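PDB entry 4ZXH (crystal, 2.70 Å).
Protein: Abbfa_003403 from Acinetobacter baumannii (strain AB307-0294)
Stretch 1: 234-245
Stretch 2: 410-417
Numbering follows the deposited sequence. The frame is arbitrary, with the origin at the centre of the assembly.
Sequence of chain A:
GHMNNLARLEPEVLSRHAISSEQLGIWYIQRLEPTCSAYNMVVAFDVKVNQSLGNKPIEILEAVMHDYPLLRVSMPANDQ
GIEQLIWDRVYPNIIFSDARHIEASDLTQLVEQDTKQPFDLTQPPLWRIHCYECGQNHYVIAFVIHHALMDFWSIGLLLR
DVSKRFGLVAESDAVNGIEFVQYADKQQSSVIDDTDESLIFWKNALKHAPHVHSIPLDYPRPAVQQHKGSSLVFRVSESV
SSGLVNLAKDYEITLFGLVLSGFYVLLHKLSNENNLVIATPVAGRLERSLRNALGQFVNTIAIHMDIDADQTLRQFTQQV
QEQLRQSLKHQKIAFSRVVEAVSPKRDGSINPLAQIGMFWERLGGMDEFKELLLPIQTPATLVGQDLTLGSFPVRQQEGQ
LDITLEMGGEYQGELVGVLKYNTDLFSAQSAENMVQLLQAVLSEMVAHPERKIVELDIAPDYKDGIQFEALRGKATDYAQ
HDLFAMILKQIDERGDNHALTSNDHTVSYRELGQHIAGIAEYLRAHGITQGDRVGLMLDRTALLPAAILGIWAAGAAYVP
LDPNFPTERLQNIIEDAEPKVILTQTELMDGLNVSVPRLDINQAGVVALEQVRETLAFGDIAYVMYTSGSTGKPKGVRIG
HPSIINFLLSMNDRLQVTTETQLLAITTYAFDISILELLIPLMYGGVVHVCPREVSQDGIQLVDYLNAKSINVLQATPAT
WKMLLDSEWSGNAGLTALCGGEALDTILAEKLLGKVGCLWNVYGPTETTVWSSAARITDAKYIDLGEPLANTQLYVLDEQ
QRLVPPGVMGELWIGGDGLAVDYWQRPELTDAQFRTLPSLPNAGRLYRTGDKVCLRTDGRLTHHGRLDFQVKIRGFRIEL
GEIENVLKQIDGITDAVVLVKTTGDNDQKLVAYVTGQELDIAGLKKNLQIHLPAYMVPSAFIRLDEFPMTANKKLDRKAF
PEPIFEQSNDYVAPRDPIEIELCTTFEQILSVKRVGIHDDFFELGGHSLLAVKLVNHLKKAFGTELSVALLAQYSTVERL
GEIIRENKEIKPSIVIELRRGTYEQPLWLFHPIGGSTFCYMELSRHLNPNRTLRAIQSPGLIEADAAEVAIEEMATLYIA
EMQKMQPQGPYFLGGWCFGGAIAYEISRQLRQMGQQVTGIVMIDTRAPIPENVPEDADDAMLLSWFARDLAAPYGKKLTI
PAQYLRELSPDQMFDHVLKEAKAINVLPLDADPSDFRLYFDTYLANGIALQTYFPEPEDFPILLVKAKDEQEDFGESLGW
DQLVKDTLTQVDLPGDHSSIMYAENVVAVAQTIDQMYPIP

Stretch 1 (234-245) FRVSESVSSGLV
Stretch 2, residues 410-417: EYQGELVG

Stretch 1 enters as a strand through Phe 234 and Arg 235; Ser 237 leads into a helix that starts at Glu 238 and continues past Val 245. Stretch 2 is a hairpin: Tyr 411 to Glu 414 form a type I' turn, with Gln 412 at 55/35. The strand that starts at Glu 414 and continues past Gly 417 runs antiparallel to the strand of stretch 1. The helix axis crosses this second strand at 92°, with a closest approach of 7.2 Å. Together the stretches bury 614 Å².

Phe 234 (phi/psi -130/169) pairs with Gly 417 (-135/158), CA to CA 5.4 Å. Phe 234 N donates to Gly 417 O at 2.9 Å, and Gly 417 N donates to Phe 234 O at 3.1 Å. The phenylalanine takes chi1 p (61°) and chi2 -82°, which lays its ring over Gly 417. Gly 417 CA sits 4.0 Å from the centroid of the Phe 234 ring, over its face. A CB on Gly 417 would lie 2.4 Å from Phe 234 CZ, so glycine leaves room for the ring.

Arg 235 (-134/139) faces Val 416 in a non-hydrogen-bonded pair, CA to CA 4.8 Å. Both side chains lie on the sheet face opposite Phe 234. Arg 235 CA makes a CA-H...O contact with Leu 415 O at 3.3 Å. Its exposed side chain is extended, with chi1 m, then t and t. Arg 235 CD lies 3.4 Å from Glu 414 OE1. Arg 235 NH1 is 4.4 Å from Glu 414 OE1, beyond a salt bridge, and 4.1 Å from Tyr 411 CD2, at the ring edge.

Val 236 (-85/131, chi1 t) donates from N to Leu 415 O at 2.9 Å. Val 236 CB and Leu 415 CB pack at 4.0 Å. Val 236 O lies 3.0 Å from CB of Glu 414 (-96/130, chi1 m, chi2 t).

Ser 237 (-54/151, chi1 p) points away and caps the helix; its OG accepts from Val 240 N at 3.2 Å.

Glu 238 (chi1 t, chi2 t, chi3 72°) ends beside the turn, with OE2 3.8 Å from Gly 413 CA. A CB on Gly 413 would lie 2.4 Å from Glu 238 OE2. The backbone of Gly 413 (103/-24) calls for glycine in its own right.

Ser 241 (chi1 m) is one helical turn beyond the cap and points toward stretch 2. Its OG accepts from Leu 415 N at 2.9 Å, satisfying a buried backbone amide. Ser 241 CB also lies 3.4 Å from Gly 413 O.

Leu 244 (chi1 m, chi2 t) also points toward the strand. Its CD1 meets Leu 415 CD1 at 4.0 Å. Leu 415 (-64/138, chi1 m, chi2 t) is thus buried against both Val 236 and the helix.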

ATOM      1  N   PHE A 234      -5.782 -13.070  27.505  1.00 31.67           N
ATOM      2  CA  PHE A 234      -5.347 -14.436  27.786  1.00 36.77           C
ATOM      3  C   PHE A 234      -4.688 -14.505  29.164  1.00 40.21           C
ATOM      4  O   PHE A 234      -4.417 -13.471  29.768  1.00 40.56           O
ATOM      5  CB  PHE A 234      -4.379 -14.929  26.712  1.00 33.98           C
ATOM      6  CG  PHE A 234      -3.114 -14.115  26.613  1.00 45.13           C
ATOM      7  CD1 PHE A 234      -3.093 -12.919  25.904  1.00 31.59           C
ATOM      8  CD2 PHE A 234      -1.947 -14.538  27.234  1.00 38.44           C
ATOM      9  CE1 PHE A 234      -1.936 -12.163  25.827  1.00 32.73           C
ATOM     10  CE2 PHE A 234      -0.778 -13.787  27.156  1.00 33.97           C
ATOM     11  CZ  PHE A 234      -0.772 -12.602  26.459  1.00 33.49           C
ATOM     12  N   ARG A 235      -4.442 -15.716  29.664  1.00 47.56           N
ATOM     13  CA  ARG A 235      -3.683 -15.885  30.910  1.00 49.23           C
ATOM     14  C   ARG A 235      -2.613 -16.958  30.791  1.00 47.09           C
ATOM     15  O   ARG A 235      -2.835 -18.017  30.199  1.00 50.94           O
ATOM     16  CB  ARG A 235      -4.607 -16.227  32.077  1.00 38.14           C
ATOM     17  CG  ARG A 235      -5.686 -15.209  32.305  1.00 37.26           C
ATOM     18  CD  ARG A 235      -6.631 -15.619  33.383  1.00 39.59           C
ATOM     19  NE  ARG A 235      -7.945 -15.062  33.115  1.00 50.73           N
ATOM     20  CZ  ARG A 235      -8.937 -15.028  33.994  1.00 50.04           C
ATOM     21  NH1 ARG A 235      -8.758 -15.501  35.225  1.00 41.58           N
ATOM     22  NH2 ARG A 235     -10.099 -14.491  33.637  1.00 48.39           N
ATOM     23  N   VAL A 236      -1.451 -16.673  31.363  1.00 39.58           N
ATOM     24  CA  VAL A 236      -0.375 -17.651  31.422  1.00 47.72           C
ATOM     25  C   VAL A 236      -0.547 -18.587  32.634  1.00 49.81           C
ATOM     26  O   VAL A 236      -0.765 -18.126  33.756  1.00 53.12           O
ATOM     27  CB  VAL A 236       0.985 -16.954  31.491  1.00 41.28           C
ATOM     28  CG1 VAL A 236       2.091 -17.980  31.531  1.00 49.25           C
ATOM     29  CG2 VAL A 236       1.154 -16.026  30.300  1.00 40.02           C
ATOM     30  N   SER A 237      -0.456 -19.896  32.407  1.00 53.34           N
ATOM     31  CA  SER A 237      -0.654 -20.878  33.476  1.00 55.24           C
ATOM     32  C   SER A 237       0.265 -20.593  34.659  1.00 59.55           C
ATOM     33  O   SER A 237       1.356 -20.037  34.490  1.00 60.69           O
ATOM     34  CB  SER A 237      -0.414 -22.301  32.969  1.00 54.78           C
ATOM     35  OG  SER A 237       0.967 -22.624  33.001  1.00 56.96           O
ATOM     36  N   GLU A 238      -0.182 -20.966  35.854  1.00 57.15           N
ATOM     37  CA  GLU A 238       0.552 -20.628  37.059  1.00 60.06           C
ATOM     38  C   GLU A 238       1.923 -21.294  37.029  1.00 62.20           C
ATOM     39  O   GLU A 238       2.913 -20.692  37.446  1.00 58.92           O
ATOM     40  CB  GLU A 238      -0.231 -21.039  38.305  1.00 72.58           C
ATOM     41  CG  GLU A 238       0.545 -20.864  39.605  1.00 85.09           C
ATOM     42  CD  GLU A 238      -0.236 -21.317  40.828  1.00 91.68           C
ATOM     43  OE1 GLU A 238      -0.400 -22.544  41.004  1.00 95.26           O
ATOM     44  OE2 GLU A 238      -0.684 -20.445  41.611  1.00 90.16           O
ATOM     45  N   SER A 239       1.961 -22.531  36.529  1.00 65.29           N
ATOM     46  CA  SER A 239       3.206 -23.259  36.270  1.00 64.40           C
ATOM     47  C   SER A 239       4.213 -22.381  35.540  1.00 63.50           C
ATOM     48  O   SER A 239       5.249 -22.004  36.086  1.00 63.70           O
ATOM     49  CB  SER A 239       2.929 -24.506  35.426  1.00 67.16           C
ATOM     50  OG  SER A 239       1.700 -25.102  35.802  1.00 71.64           O
ATOM     51  N   VAL A 240       3.880 -22.050  34.298  1.00 52.94           N
ATOM     52  CA  VAL A 240       4.762 -21.279  33.440  1.00 53.45           C
ATOM     53  C   VAL A 240       5.031 -19.878  34.008  1.00 53.96           C
ATOM     54  O   VAL A 240       6.158 -19.386  33.937  1.00 53.44           O
ATOM     55  CB  VAL A 240       4.169 -21.166  32.011  1.00 65.24           C
ATOM     56  CG1 VAL A 240       5.089 -20.354  31.098  1.00 53.04           C
ATOM     57  CG2 VAL A 240       3.894 -22.561  31.432  1.00 51.75           C
ATOM     58  N   SER A 241       4.005 -19.241  34.570  1.00 50.86           N
ATOM     59  CA  SER A 241       4.168 -17.916  35.176  1.00 54.55           C
ATOM     60  C   SER A 241       5.274 -17.908  36.236  1.00 59.94           C
ATOM     61  O   SER A 241       6.098 -16.992  36.290  1.00 57.88           O
ATOM     62  CB  SER A 241       2.854 -17.442  35.801  1.00 47.91           C
ATOM     63  OG  SER A 241       1.992 -16.854  34.844  1.00 44.09           O
ATOM     64  N   SER A 242       5.283 -18.941  37.072  1.00 63.24           N
ATOM     65  CA  SER A 242       6.313 -19.098  38.088  1.00 64.82           C
ATOM     66  C   SER A 242       7.665 -19.362  37.449  1.00 65.64           C
ATOM     67  O   SER A 242       8.669 -18.757  37.832  1.00 71.00           O
ATOM     68  CB  SER A 242       5.954 -20.234  39.040  1.00 73.17           C
ATOM     69  OG  SER A 242       4.729 -19.967  39.698  1.00 80.72           O
ATOM     70  N   GLY A 243       7.684 -20.266  36.472  1.00 61.69           N
ATOM     71  CA  GLY A 243       8.907 -20.593  35.760  1.00 62.87           C
ATOM     72  C   GLY A 243       9.592 -19.367  35.181  1.00 64.43           C
ATOM     73  O   GLY A 243      10.794 -19.179  35.365  1.00 66.64           O
ATOM     74  N   LEU A 244       8.819 -18.530  34.494  1.00 62.34           N
ATOM     75  CA  LEU A 244       9.333 -17.298  33.922  1.00 58.65           C
ATOM     76  C   LEU A 244      10.007 -16.429  34.971  1.00 62.51           C
ATOM     77  O   LEU A 244      11.134 -15.983  34.767  1.00 69.21           O
ATOM     78  CB  LEU A 244       8.214 -16.517  33.236  1.00 59.57           C
ATOM     79  CG  LEU A 244       7.587 -17.187  32.011  1.00 55.65           C
ATOM     80  CD1 LEU A 244       6.358 -16.429  31.563  1.00 44.22           C
ATOM     81  CD2 LEU A 244       8.592 -17.279  30.897  1.00 46.78           C
ATOM     82  N   VAL A 245       9.324 -16.192  36.089  1.00 64.69           N
ATOM     83  CA  VAL A 245       9.910 -15.426  37.195  1.00 68.15           C
ATOM     84  C   VAL A 245      11.223 -16.045  37.682  1.00 70.37           C
ATOM     85  O   VAL A 245      12.204 -15.336  37.911  1.00 75.07           O
ATOM     86  CB  VAL A 245       8.937 -15.303  38.398  1.00 57.45           C
ATOM     87  CG1 VAL A 245       9.667 -14.779  39.634  1.00 54.73           C
ATOM     88  CG2 VAL A 245       7.753 -14.403  38.049  1.00 48.25           C
ATOM     89  N   GLU A 410      -1.331  -9.549  37.169  1.00 35.31           N
ATOM     90  CA  GLU A 410      -1.269 -10.910  37.683  1.00 37.13           C
ATOM     91  C   GLU A 410      -2.566 -11.196  38.438  1.00 46.27           C
ATOM     92  O   GLU A 410      -3.142 -10.288  39.033  1.00 53.98           O
ATOM     93  CB  GLU A 410      -0.040 -11.073  38.587  1.00 47.80           C
ATOM     94  CG  GLU A 410       0.174 -12.455  39.182  1.00 63.03           C
ATOM     95  CD  GLU A 410      -0.439 -12.611  40.569  1.00 73.98           C
ATOM     96  OE1 GLU A 410      -0.838 -11.589  41.164  1.00 77.61           O
ATOM     97  OE2 GLU A 410      -0.517 -13.757  41.072  1.00 79.00           O
ATOM     98  N   TYR A 411      -3.046 -12.438  38.404  1.00 42.26           N
ATOM     99  CA  TYR A 411      -4.255 -12.794  39.149  1.00 45.52           C
ATOM    100  C   TYR A 411      -4.300 -14.285  39.467  1.00 53.44           C
ATOM    101  O   TYR A 411      -4.295 -15.132  38.561  1.00 48.99           O
ATOM    102  CB  TYR A 411      -5.519 -12.380  38.383  1.00 42.68           C
ATOM    103  CG  TYR A 411      -6.813 -12.647  39.133  1.00 43.92           C
ATOM    104  CD1 TYR A 411      -7.129 -11.952  40.296  1.00 52.21           C
ATOM    105  CD2 TYR A 411      -7.725 -13.581  38.669  1.00 45.83           C
ATOM    106  CE1 TYR A 411      -8.319 -12.197  40.986  1.00 54.16           C
ATOM    107  CE2 TYR A 411      -8.911 -13.834  39.343  1.00 51.40           C
ATOM    108  CZ  TYR A 411      -9.208 -13.145  40.501  1.00 56.36           C
ATOM    109  OH  TYR A 411     -10.396 -13.413  41.167  1.00 58.42           O
ATOM    110  N   GLN A 412      -4.341 -14.584  40.767  1.00 50.98           N
ATOM    111  CA  GLN A 412      -4.391 -15.950  41.266  1.00 45.76           C
ATOM    112  C   GLN A 412      -3.232 -16.813  40.732  1.00 53.70           C
ATOM    113  O   GLN A 412      -3.381 -18.027  40.499  1.00 52.35           O
ATOM    114  CB  GLN A 412      -5.745 -16.578  40.936  1.00 44.76           C
ATOM    115  CG  GLN A 412      -6.874 -16.038  41.823  1.00 53.28           C
ATOM    116  CD  GLN A 412      -8.201 -16.785  41.657  1.00 65.28           C
ATOM    117  OE1 GLN A 412      -8.421 -17.511  40.676  1.00 65.73           O
ATOM    118  NE2 GLN A 412      -9.094 -16.604  42.627  1.00 63.31           N
ATOM    119  N   GLY A 413      -2.071 -16.177  40.577  1.00 45.48           N
ATOM    120  CA  GLY A 413      -0.860 -16.875  40.191  1.00 55.36           C
ATOM    121  C   GLY A 413      -0.486 -16.694  38.733  1.00 58.56           C
ATOM    122  O   GLY A 413       0.688 -16.801  38.377  1.00 62.38           O
ATOM    123  N   GLU A 414      -1.490 -16.392  37.907  1.00 48.81           N
ATOM    124  CA  GLU A 414      -1.366 -16.353  36.453  1.00 46.41           C
ATOM    125  C   GLU A 414      -1.101 -14.948  35.922  1.00 51.17           C
ATOM    126  O   GLU A 414      -1.812 -13.999  36.263  1.00 52.63           O
ATOM    127  CB  GLU A 414      -2.644 -16.904  35.805  1.00 48.02           C
ATOM    128  CG  GLU A 414      -2.970 -18.350  36.160  1.00 54.01           C
ATOM    129  CD  GLU A 414      -4.274 -18.881  35.545  1.00 55.65           C
ATOM    130  OE1 GLU A 414      -5.148 -18.081  35.119  1.00 52.63           O
ATOM    131  OE2 GLU A 414      -4.432 -20.126  35.527  1.00 53.27           O
ATOM    132  N   LEU A 415      -0.086 -14.815  35.073  1.00 52.82           N
ATOM    133  CA  LEU A 415       0.163 -13.550  34.389  1.00 38.36           C
ATOM    134  C   LEU A 415      -1.017 -13.228  33.476  1.00 37.86           C
ATOM    135  O   LEU A 415      -1.560 -14.116  32.802  1.00 45.22           O
ATOM    136  CB  LEU A 415       1.464 -13.615  33.586  1.00 38.63           C
ATOM    137  CG  LEU A 415       2.792 -13.557  34.340  1.00 39.98           C
ATOM    138  CD1 LEU A 415       3.937 -13.936  33.449  1.00 40.57           C
ATOM    139  CD2 LEU A 415       3.022 -12.174  34.897  1.00 43.51           C
ATOM    140  N   VAL A 416      -1.431 -11.968  33.460  1.00 35.74           N
ATOM    141  CA  VAL A 416      -2.558 -11.575  32.619  1.00 33.57           C
ATOM    142  C   VAL A 416      -2.090 -10.676  31.479  1.00 41.58           C
ATOM    143  O   VAL A 416      -1.358  -9.697  31.694  1.00 40.45           O
ATOM    144  CB  VAL A 416      -3.661 -10.861  33.427  1.00 33.53           C
ATOM    145  CG1 VAL A 416      -4.708 -10.274  32.504  1.00 33.62           C
ATOM    146  CG2 VAL A 416      -4.314 -11.822  34.382  1.00 35.58           C
ATOM    147  N   GLY A 417      -2.515 -11.023  30.265  1.00 38.62           N
ATOM    148  CA  GLY A 417      -2.086 -10.317  29.078  1.00 45.31           C
ATOM    149  C   GLY A 417      -3.212 -10.002  28.122  1.00 40.79           C
ATOM    150  O   GLY A 417      -4.272 -10.644  28.142  1.00 37.66           O
TER